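Local coordinates for protein Abbfa_003403 (Acinetobacter baumannii, PDB 4ZXH) that is a four-domain nonribosomal peptide synthetase that probably condenses, activates and carries amino acid building blocks and releases the finished product through its thioesterase domain, at residues P1066-T1077 and R1091-L1101; A1143-R1151 and Y1253-I1262. All coordinates share one frame; numbering follows the deposited sequence.

Contact 1 of 2, residues P1066-T1077 and R1091-L1101; sequences PLWLFHPIGGST and RTLRAIQSPGL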
loop_
_atom_site.group_PDB
_atom_site.type_symbol
_atom_site.label_atom_id
_atom_site.label_comp_id
_atom_site.label_asym_id
_atom_site.label_seq_id
_atom_site.Cartn_x
_atom_site.Cartn_y
_atom_site.Cartn_z
ATOM N N PRO A 1066 37.799 20.283 19.861
ATOM C CA PRO A 1066 36.375 20.112 20.146
ATOM C C PRO A 1066 35.986 20.859 21.404
ATOM O O PRO A 1066 36.849 21.198 22.207
ATOM C CB PRO A 1066 36.223 18.598 20.381
ATOM C CG PRO A 1066 37.606 18.020 20.324
ATOM C CD PRO A 1066 38.595 19.153 20.360
ATOM N N LEU A 1067 34.695 21.086 21.577
ATOM C CA LEU A 1067 34.157 21.545 22.845
ATOM C C LEU A 1067 33.429 20.370 23.474
ATOM O O LEU A 1067 32.573 19.769 22.833
ATOM C CB LEU A 1067 33.211 22.732 22.641
ATOM C CG LEU A 1067 32.331 23.123 23.820
ATOM C CD1 LEU A 1067 33.211 23.405 25.022
ATOM C CD2 LEU A 1067 31.480 24.331 23.476
ATOM N N TRP A 1068 33.788 20.024 24.708
ATOM C CA TRP A 1068 33.126 18.943 25.439
ATOM C C TRP A 1068 32.070 19.498 26.371
ATOM O O TRP A 1068 32.330 20.435 27.140
ATOM C CB TRP A 1068 34.125 18.135 26.255
ATOM C CG TRP A 1068 35.113 17.397 25.441
ATOM C CD1 TRP A 1068 36.334 17.837 25.041
ATOM C CD2 TRP A 1068 34.971 16.067 24.921
ATOM N NE1 TRP A 1068 36.967 16.864 24.299
ATOM C CE2 TRP A 1068 36.147 15.769 24.212
ATOM C CE3 TRP A 1068 33.963 15.103 24.986
ATOM C CZ2 TRP A 1068 36.343 14.548 23.575
ATOM C CZ3 TRP A 1068 34.159 13.891 24.350
ATOM C CH2 TRP A 1068 35.340 13.622 23.657
ATOM N N LEU A 1069 30.882 18.903 26.313
ATOM C CA LEU A 1069 29.777 19.302 27.171
ATOM C C LEU A 1069 29.324 18.151 28.056
ATOM O O LEU A 1069 29.255 17.010 27.622
ATOM C CB LEU A 1069 28.615 19.824 26.329
ATOM C CG LEU A 1069 28.982 21.047 25.467
ATOM C CD1 LEU A 1069 27.932 21.337 24.432
ATOM C CD2 LEU A 1069 29.247 22.295 26.315
ATOM N N PHE A 1070 29.000 18.456 29.304
ATOM C CA PHE A 1070 28.640 17.409 30.235
ATOM C C PHE A 1070 27.229 17.550 30.763
ATOM O O PHE A 1070 26.756 18.654 31.019
ATOM C CB PHE A 1070 29.636 17.400 31.368
ATOM C CG PHE A 1070 31.026 17.328 30.893
ATOM C CD1 PHE A 1070 31.565 16.113 30.488
ATOM C CD2 PHE A 1070 31.793 18.474 30.802
ATOM C CE1 PHE A 1070 32.862 16.035 30.022
ATOM C CE2 PHE A 1070 33.090 18.405 30.344
ATOM C CZ PHE A 1070 33.623 17.182 29.947
ATOM N N HIS A 1071 26.572 16.410 30.930
ATOM C CA HIS A 1071 25.182 16.381 31.329
ATOM C C HIS A 1071 24.943 17.144 32.613
ATOM O O HIS A 1071 25.817 17.193 33.464
ATOM C CB HIS A 1071 24.726 14.939 31.511
ATOM C CG HIS A 1071 25.479 14.193 32.563
ATOM N ND1 HIS A 1071 25.248 14.366 33.909
ATOM C CD2 HIS A 1071 26.442 13.245 32.467
ATOM C CE1 HIS A 1071 26.048 13.570 34.598
ATOM N NE2 HIS A 1071 26.783 12.880 33.747
ATOM N N PRO A 1072 23.755 17.745 32.749
ATOM C CA PRO A 1072 23.296 18.308 34.027
ATOM C C PRO A 1072 22.772 17.213 34.950
ATOM O O PRO A 1072 22.983 16.038 34.643
ATOM C CB PRO A 1072 22.167 19.242 33.607
ATOM C CG PRO A 1072 21.646 18.629 32.334
ATOM C CD PRO A 1072 22.809 18.015 31.646
ATOM N N ILE A 1073 22.084 17.592 36.029
ATOM C CA ILE A 1073 21.559 16.637 37.019
ATOM C C ILE A 1073 20.834 15.438 36.405
ATOM O O ILE A 1073 21.077 14.310 36.787
ATOM C CB ILE A 1073 20.574 17.307 38.000
ATOM C CG1 ILE A 1073 21.225 18.478 38.725
ATOM C CG2 ILE A 1073 20.124 16.297 39.044
ATOM C CD1 ILE A 1073 22.292 18.034 39.711
ATOM N N GLY A 1074 19.949 15.676 35.451
ATOM C CA GLY A 1074 19.199 14.588 34.847
ATOM C C GLY A 1074 20.013 13.565 34.062
ATOM O O GLY A 1074 19.551 12.441 33.834
ATOM N N GLY A 1075 21.205 13.957 33.619
ATOM C CA GLY A 1075 22.149 13.032 33.016
ATOM C C GLY A 1075 22.072 12.929 31.507
ATOM O O GLY A 1075 22.758 12.117 30.875
ATOM N N SER A 1076 21.246 13.771 30.917
ATOM C CA SER A 1076 21.017 13.730 29.483
ATOM C C SER A 1076 21.651 14.904 28.727
ATOM O O SER A 1076 22.045 15.895 29.328
ATOM C CB SER A 1076 19.519 13.690 29.235
ATOM O OG SER A 1076 19.214 14.116 27.948
ATOM N N THR A 1077 21.740 14.787 27.404
ATOM C CA THR A 1077 22.379 15.808 26.592
ATOM C C THR A 1077 21.385 16.693 25.860
ATOM O O THR A 1077 21.794 17.578 25.105
ATOM C CB THR A 1077 23.305 15.182 25.553
ATOM O OG1 THR A 1077 22.550 14.285 24.738
ATOM C CG2 THR A 1077 24.439 14.400 26.239
ATOM N N ARG A 1091 33.318 24.113 14.584
ATOM C CA ARG A 1091 33.762 23.537 15.839
ATOM C C ARG A 1091 33.034 22.225 16.094
ATOM O O ARG A 1091 31.799 22.185 16.140
ATOM C CB ARG A 1091 33.528 24.502 17.015
ATOM C CG ARG A 1091 34.337 24.154 18.277
ATOM C CD ARG A 1091 33.799 24.867 19.490
ATOM N NE ARG A 1091 33.690 26.308 19.277
ATOM C CZ ARG A 1091 34.635 27.171 19.618
ATOM N NH1 ARG A 1091 35.763 26.735 20.186
ATOM N NH2 ARG A 1091 34.456 28.463 19.396
ATOM N N THR A 1092 33.813 21.157 16.233
ATOM C CA THR A 1092 33.321 19.888 16.744
ATOM C C THR A 1092 32.760 20.073 18.162
ATOM O O THR A 1092 33.394 20.708 19.012
ATOM C CB THR A 1092 34.445 18.826 16.750
ATOM O OG1 THR A 1092 34.971 18.680 15.420
ATOM C CG2 THR A 1092 33.948 17.480 17.278
ATOM N N LEU A 1093 31.552 19.552 18.385
ATOM C CA LEU A 1093 30.903 19.541 19.697
ATOM C C LEU A 1093 30.576 18.108 20.097
ATOM O O LEU A 1093 29.967 17.353 19.317
ATOM C CB LEU A 1093 29.609 20.335 19.698
ATOM C CG LEU A 1093 29.650 21.719 19.112
ATOM C CD1 LEU A 1093 28.219 22.247 19.082
ATOM C CD2 LEU A 1093 30.568 22.562 19.975
ATOM N N ARG A 1094 30.958 17.751 21.317
ATOM C CA ARG A 1094 30.665 16.438 21.860
ATOM C C ARG A 1094 30.079 16.615 23.237
ATOM O O ARG A 1094 30.487 17.498 23.983
ATOM C CB ARG A 1094 31.923 15.582 21.911
ATOM C CG ARG A 1094 32.645 15.531 20.591
ATOM C CD ARG A 1094 33.597 14.358 20.521
ATOM N NE ARG A 1094 34.064 14.134 19.162
ATOM C CZ ARG A 1094 35.319 14.299 18.786
ATOM N NH1 ARG A 1094 36.222 14.676 19.681
ATOM N NH2 ARG A 1094 35.671 14.072 17.526
ATOM N N ALA A 1095 29.099 15.790 23.563
ATOM C CA ALA A 1095 28.390 15.904 24.825
ATOM C C ALA A 1095 28.361 14.533 25.450
ATOM O O ALA A 1095 28.382 13.526 24.736
ATOM C CB ALA A 1095 26.961 16.444 24.625
ATOM N N ILE A 1096 28.317 14.487 26.776
ATOM C CA ILE A 1096 28.373 13.212 27.461
ATOM C C ILE A 1096 27.172 12.992 28.365
ATOM O O ILE A 1096 26.935 13.754 29.304
ATOM C CB ILE A 1096 29.655 13.100 28.267
ATOM C CG1 ILE A 1096 30.851 13.132 27.311
ATOM C CG2 ILE A 1096 29.636 11.841 29.115
ATOM C CD1 ILE A 1096 32.175 12.782 27.945
ATOM N N GLN A 1097 26.401 11.952 28.070
ATOM C CA GLN A 1097 25.306 11.556 28.949
ATOM C C GLN A 1097 25.811 10.577 30.029
ATOM O O GLN A 1097 26.850 9.946 29.873
ATOM C CB GLN A 1097 24.182 10.918 28.134
ATOM C CG GLN A 1097 24.561 9.576 27.578
ATOM C CD GLN A 1097 23.509 9.029 26.665
ATOM O OE1 GLN A 1097 22.385 9.537 26.610
ATOM N NE2 GLN A 1097 23.872 8.004 25.905
ATOM N N SER A 1098 25.076 10.438 31.118
ATOM C CA SER A 1098 25.467 9.480 32.151
ATOM C C SER A 1098 25.211 8.022 31.745
ATOM O O SER A 1098 24.175 7.698 31.152
ATOM C CB SER A 1098 24.726 9.799 33.453
ATOM O OG SER A 1098 24.901 8.774 34.403
ATOM N N PRO A 1099 26.153 7.133 32.067
ATOM C CA PRO A 1099 25.928 5.685 31.898
ATOM C C PRO A 1099 24.631 5.224 32.587
ATOM O O PRO A 1099 23.975 4.275 32.161
ATOM C CB PRO A 1099 27.149 5.048 32.574
ATOM C CG PRO A 1099 28.209 6.096 32.533
ATOM C CD PRO A 1099 27.485 7.433 32.617
ATOM N N GLY A 1100 24.262 5.919 33.655
ATOM C CA GLY A 1100 23.043 5.600 34.362
ATOM C C GLY A 1100 21.786 5.571 33.496
ATOM O O GLY A 1100 20.799 4.923 33.870
ATOM N N LEU A 1101 21.802 6.273 32.359
ATOM C CA LEU A 1101 20.617 6.330 31.505
ATOM C C LEU A 1101 20.447 5.060 30.675
ATOM O O LEU A 1101 19.368 4.826 30.125
ATOM C CB LEU A 1101 20.663 7.534 30.571
ATOM C CG LEU A 1101 20.564 8.957 31.130
ATOM C CD1 LEU A 1101 20.381 9.988 29.993
ATOM C CD2 LEU A 1101 19.480 9.105 32.203
#
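Trp1068 and Arg1094 are paired on neighbouring parallel strands, and the arginine's aliphatic chain lies across the indole. Arg1094 CB sits over the six-membered ring of Trp1068, 4.1 Å from its centroid and 29° off the normal, a CH-pi contact. Extended from CG to NE, the chain then brings Arg1094 CD to 3.7 Å from Trp1068 CH2. The guanidinium is turned 52° against the ring plane, with Trp1068 CZ2 near its edge, and its NE makes a salt bridge with Glu1057. On the same sheet face, Ile1096 CD1 meets Phe1070 CE1 at 3.9 Å, the two side chains lying side by side. On the other face, Leu1067 CB meets Leu1093 CD2 at 3.8 Å. Five backbone hydrogen bonds, from Leu1067 N to Thr1092 O through His1071 N to Ile1096 O, alternate between the strands and set the register. Beyond the last, Ser1098 CB lies over one face of the His1071 imidazole. The His1071 ring is held by hydrogen bonds from His1071 ND1 to Pro1072 O (2.9 Å) and between NE2 and Tyr1118 OH. Gly1075 O receives Ser1098 N at 2.9 Å. Adjacent parallel strands joined through helix 1081-1086 make this a beta-alpha-beta unit of the alpha/beta-hydrolase thioesterase fold.

Contact 2 of 2, residues A1143-R1151 and Y1253-I1262; sequences AYEISRQLR and YFPEPEDFPI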
loop_
_atom_site.group_PDB
_atom_site.type_symbol
_atom_site.label_atom_id
_atom_site.label_comp_id
_atom_site.label_asym_id
_atom_site.label_seq_id
_atom_site.Cartn_x
_atom_site.Cartn_y
_atom_site.Cartn_z
ATOM N N ALA A 1143 32.560 19.872 34.654
ATOM C CA ALA A 1143 33.651 20.493 33.890
ATOM C C ALA A 1143 34.757 21.029 34.776
ATOM O O ALA A 1143 35.941 20.899 34.457
ATOM C CB ALA A 1143 33.127 21.607 33.029
ATOM N N TYR A 1144 34.361 21.633 35.892
ATOM C CA TYR A 1144 35.314 22.183 36.842
ATOM C C TYR A 1144 36.181 21.066 37.389
ATOM O O TYR A 1144 37.411 21.173 37.380
ATOM C CB TYR A 1144 34.581 22.908 37.968
ATOM C CG TYR A 1144 35.453 23.741 38.895
ATOM C CD1 TYR A 1144 36.036 24.926 38.458
ATOM C CD2 TYR A 1144 35.639 23.371 40.217
ATOM C CE1 TYR A 1144 36.809 25.702 39.304
ATOM C CE2 TYR A 1144 36.403 24.141 41.079
ATOM C CZ TYR A 1144 36.990 25.302 40.620
ATOM O OH TYR A 1144 37.753 26.069 41.480
ATOM N N GLU A 1145 35.547 19.980 37.833
ATOM C CA GLU A 1145 36.299 18.871 38.425
ATOM C C GLU A 1145 37.146 18.135 37.376
ATOM O O GLU A 1145 38.243 17.657 37.670
ATOM C CB GLU A 1145 35.361 17.886 39.139
ATOM C CG GLU A 1145 36.045 16.606 39.630
ATOM C CD GLU A 1145 37.133 16.865 40.682
ATOM O OE1 GLU A 1145 37.116 17.940 41.333
ATOM O OE2 GLU A 1145 38.003 15.981 40.861
ATOM N N ILE A 1146 36.644 18.055 36.149
ATOM C CA ILE A 1146 37.433 17.469 35.077
ATOM C C ILE A 1146 38.660 18.330 34.808
ATOM O O ILE A 1146 39.757 17.795 34.631
ATOM C CB ILE A 1146 36.616 17.290 33.809
ATOM C CG1 ILE A 1146 35.702 16.084 33.979
ATOM C CG2 ILE A 1146 37.512 17.042 32.635
ATOM C CD1 ILE A 1146 34.883 15.791 32.771
ATOM N N SER A 1147 38.489 19.652 34.818
ATOM C CA SER A 1147 39.635 20.553 34.685
ATOM C C SER A 1147 40.646 20.330 35.791
ATOM O O SER A 1147 41.839 20.260 35.529
ATOM C CB SER A 1147 39.201 22.008 34.709
ATOM O OG SER A 1147 38.206 22.249 33.744
ATOM N N ARG A 1148 40.153 20.226 37.023
ATOM C CA ARG A 1148 41.003 20.065 38.200
ATOM C C ARG A 1148 41.885 18.835 38.060
ATOM O O ARG A 1148 43.044 18.847 38.492
ATOM C CB ARG A 1148 40.160 19.968 39.485
ATOM C CG ARG A 1148 40.958 20.224 40.776
ATOM C CD ARG A 1148 40.197 19.876 42.063
ATOM N NE ARG A 1148 39.941 18.441 42.176
ATOM C CZ ARG A 1148 40.856 17.533 42.518
ATOM N NH1 ARG A 1148 42.104 17.910 42.785
ATOM N NH2 ARG A 1148 40.526 16.244 42.590
ATOM N N GLN A 1149 41.346 17.783 37.447
ATOM C CA GLN A 1149 42.093 16.537 37.275
ATOM C C GLN A 1149 43.063 16.587 36.092
ATOM O O GLN A 1149 44.166 16.054 36.184
ATOM C CB GLN A 1149 41.140 15.354 37.108
ATOM C CG GLN A 1149 40.279 15.061 38.325
ATOM C CD GLN A 1149 39.652 13.672 38.278
ATOM O OE1 GLN A 1149 40.063 12.820 37.493
ATOM N NE2 GLN A 1149 38.654 13.439 39.124
ATOM N N LEU A 1150 42.655 17.221 34.990
ATOM C CA LEU A 1150 43.510 17.342 33.804
ATOM C C LEU A 1150 44.806 18.098 34.133
ATOM O O LEU A 1150 45.873 17.737 33.631
ATOM C CB LEU A 1150 42.764 18.028 32.653
ATOM C CG LEU A 1150 41.590 17.268 32.007
ATOM C CD1 LEU A 1150 40.845 18.135 30.974
ATOM C CD2 LEU A 1150 42.005 15.947 31.384
ATOM N N ARG A 1151 44.716 19.128 34.976
ATOM C CA ARG A 1151 45.902 19.765 35.556
ATOM C C ARG A 1151 46.822 18.753 36.243
ATOM O O ARG A 1151 48.036 18.711 35.991
ATOM C CB ARG A 1151 45.499 20.831 36.572
ATOM C CG ARG A 1151 45.023 22.130 35.971
ATOM C CD ARG A 1151 46.178 23.052 35.607
ATOM N NE ARG A 1151 45.690 24.328 35.081
ATOM C CZ ARG A 1151 45.197 25.316 35.828
ATOM N NH1 ARG A 1151 45.126 25.195 37.153
ATOM N NH2 ARG A 1151 44.779 26.434 35.246
ATOM N N TYR A 1253 30.141 17.462 46.927
ATOM C CA TYR A 1253 31.248 18.050 46.172
ATOM C C TYR A 1253 31.590 19.472 46.635
ATOM O O TYR A 1253 30.835 20.406 46.366
ATOM C CB TYR A 1253 30.914 18.056 44.674
ATOM C CG TYR A 1253 32.051 18.568 43.825
ATOM C CD1 TYR A 1253 33.306 17.991 43.914
ATOM C CD2 TYR A 1253 31.873 19.618 42.926
ATOM C CE1 TYR A 1253 34.364 18.442 43.152
ATOM C CE2 TYR A 1253 32.940 20.082 42.150
ATOM C CZ TYR A 1253 34.189 19.480 42.278
ATOM O OH TYR A 1253 35.273 19.898 41.538
ATOM N N PHE A 1254 32.717 19.646 47.328
ATOM C CA PHE A 1254 33.106 20.981 47.803
ATOM C C PHE A 1254 34.595 21.256 47.619
ATOM O O PHE A 1254 35.375 21.175 48.568
ATOM C CB PHE A 1254 32.677 21.147 49.257
ATOM C CG PHE A 1254 31.237 20.836 49.463
ATOM C CD1 PHE A 1254 30.257 21.726 49.022
ATOM C CD2 PHE A 1254 30.846 19.620 50.003
ATOM C CE1 PHE A 1254 28.914 21.426 49.156
ATOM C CE2 PHE A 1254 29.504 19.308 50.141
ATOM C CZ PHE A 1254 28.532 20.211 49.714
ATOM N N PRO A 1255 34.990 21.599 46.377
ATOM C CA PRO A 1255 36.397 21.751 45.989
ATOM C C PRO A 1255 36.999 23.030 46.533
ATOM O O PRO A 1255 36.318 24.050 46.569
ATOM C CB PRO A 1255 36.337 21.791 44.461
ATOM C CG PRO A 1255 34.996 22.372 44.159
ATOM C CD PRO A 1255 34.075 21.872 45.246
ATOM N N GLU A 1256 38.252 22.963 46.966
ATOM C CA GLU A 1256 38.991 24.152 47.380
ATOM C C GLU A 1256 39.180 25.072 46.173
ATOM O O GLU A 1256 39.125 24.618 45.025
ATOM C CB GLU A 1256 40.341 23.770 48.015
ATOM C CG GLU A 1256 40.236 23.034 49.367
ATOM C CD GLU A 1256 40.038 21.522 49.233
ATOM O OE1 GLU A 1256 39.944 21.029 48.088
ATOM O OE2 GLU A 1256 39.972 20.825 50.276
ATOM N N PRO A 1257 39.364 26.378 46.422
ATOM C CA PRO A 1257 39.479 27.329 45.310
ATOM C C PRO A 1257 40.623 27.010 44.351
ATOM O O PRO A 1257 41.692 26.599 44.782
ATOM C CB PRO A 1257 39.718 28.662 46.021
ATOM C CG PRO A 1257 39.027 28.496 47.348
ATOM C CD PRO A 1257 39.290 27.061 47.727
ATOM N N GLU A 1258 40.377 27.185 43.058
ATOM C CA GLU A 1258 41.386 26.957 42.024
ATOM C C GLU A 1258 41.033 27.756 40.772
ATOM O O GLU A 1258 39.885 27.741 40.330
ATOM C CB GLU A 1258 41.505 25.466 41.688
ATOM C CG GLU A 1258 42.652 25.158 40.729
ATOM C CD GLU A 1258 43.026 23.688 40.710
ATOM O OE1 GLU A 1258 42.383 22.910 41.452
ATOM O OE2 GLU A 1258 43.972 23.321 39.968
ATOM N N ASP A 1259 42.013 28.452 40.205
ATOM C CA ASP A 1259 41.745 29.316 39.059
ATOM C C ASP A 1259 41.869 28.603 37.722
ATOM O O ASP A 1259 42.897 28.021 37.400
ATOM C CB ASP A 1259 42.668 30.532 39.067
ATOM C CG ASP A 1259 42.231 31.586 40.064
ATOM O OD1 ASP A 1259 41.265 31.330 40.824
ATOM O OD2 ASP A 1259 42.845 32.677 40.074
ATOM N N PHE A 1260 40.783 28.642 36.964
ATOM C CA PHE A 1260 40.767 28.192 35.588
ATOM C C PHE A 1260 40.213 29.332 34.757
ATOM O O PHE A 1260 39.444 30.143 35.268
ATOM C CB PHE A 1260 39.909 26.939 35.424
ATOM C CG PHE A 1260 40.479 25.724 36.072
ATOM C CD1 PHE A 1260 41.437 24.964 35.421
ATOM C CD2 PHE A 1260 40.037 25.316 37.319
ATOM C CE1 PHE A 1260 41.968 23.831 36.013
ATOM C CE2 PHE A 1260 40.563 24.181 37.918
ATOM C CZ PHE A 1260 41.528 23.439 37.265
ATOM N N PRO A 1261 40.595 29.412 33.475
ATOM C CA PRO A 1261 39.960 30.430 32.630
ATOM C C PRO A 1261 38.492 30.061 32.375
ATOM O O PRO A 1261 38.203 29.049 31.741
ATOM C CB PRO A 1261 40.795 30.392 31.350
ATOM C CG PRO A 1261 41.328 29.005 31.299
ATOM C CD PRO A 1261 41.502 28.537 32.713
ATOM N N ILE A 1262 37.577 30.867 32.899
ATOM C CA ILE A 1262 36.160 30.516 32.912
ATOM C C ILE A 1262 35.284 31.579 32.278
ATOM O O ILE A 1262 35.460 32.772 32.531
ATOM C CB ILE A 1262 35.664 30.285 34.358
ATOM C CG1 ILE A 1262 36.307 29.038 34.955
ATOM C CG2 ILE A 1262 34.154 30.147 34.407
ATOM C CD1 ILE A 1262 35.980 28.862 36.404
#
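This is a helix-against-loop contact at the margin of the thioesterase domain, in which Tyr1144, Glu1145, Ser1147, Arg1148 and Arg1151 of helix 1138-1152 meet the irregular segment leading into strand 1262-1267. An aromatic pair forms its centre. The edge of Phe1260 is directed at the face of Tyr1144 in an offset edge-to-face stack, centroids 5.7 Å apart and planes at 79°. Phe1260 also receives Ser1147 CB over one face, 3.7 Å from the ring centroid. Tyr1144 holds its ring on the side away from the backbone N (chi1 -169°), which brings the phenol end to the loop, where Tyr1144 OH donates in the carbonyl plane to a lone pair of Glu1258 O at 2.9 Å; Pro1255 CG lies at the ring's edge.

The second cluster is built on the Glu1145 carboxylate. Tyr1253 OH donates at 2.7 Å to the anti lone pair of Glu1145 OE1, while Arg1148 grips the group side-on, Arg1148 NE to Glu1145 OE1 at 3.0 Å and NH2 to OE2. Gln1149 NE2 takes the anti lone pair of OE2, so four bonds hold the carboxylate and would probably favour its ionised form. Farther along the helix, Arg1151 lays its guanidinium over Phe1260 CE1, the planes 25° apart. Arg1151 NH2 donates to Asp1259 O at 3.3 Å, and Arg1151 NH1 makes a long salt bridge of 3.6 Å with Glu1258 OE2. Phe1260 and Ser1147 both also touch Ile1160 of strand 1157-1163. A helix packed on the central, mostly parallel sheet and met by the loop that enters strand 1262-1267 fits the alpha/beta-hydrolase fold, where this helix follows the probable nucleophile elbow.

Contact 1 belongs to the buried core of the thioesterase domain, whereas contact 2 is only partly buried, with its outer residues at the surface. Both depend on the same seven-stranded sheet: contact 1 joins two of its strands, and contact 2 joins a helix packed on that sheet to the loop entering another strand. Their centres are about 18 Å apart, yet they touch, since Phe1070 CZ of contact 1 lies 3.4 Å from Ile1146 CD1 on helix 1138-1152. Their chemistry follows their places: main-chain hydrogen bonds dominate in 1066-1077 with 1091-1101, while side-chain hydrogen bonds, a carboxylate cluster and an aromatic pair join 1143-1151 to 1253-1262, where no backbone-to-backbone bond crosses.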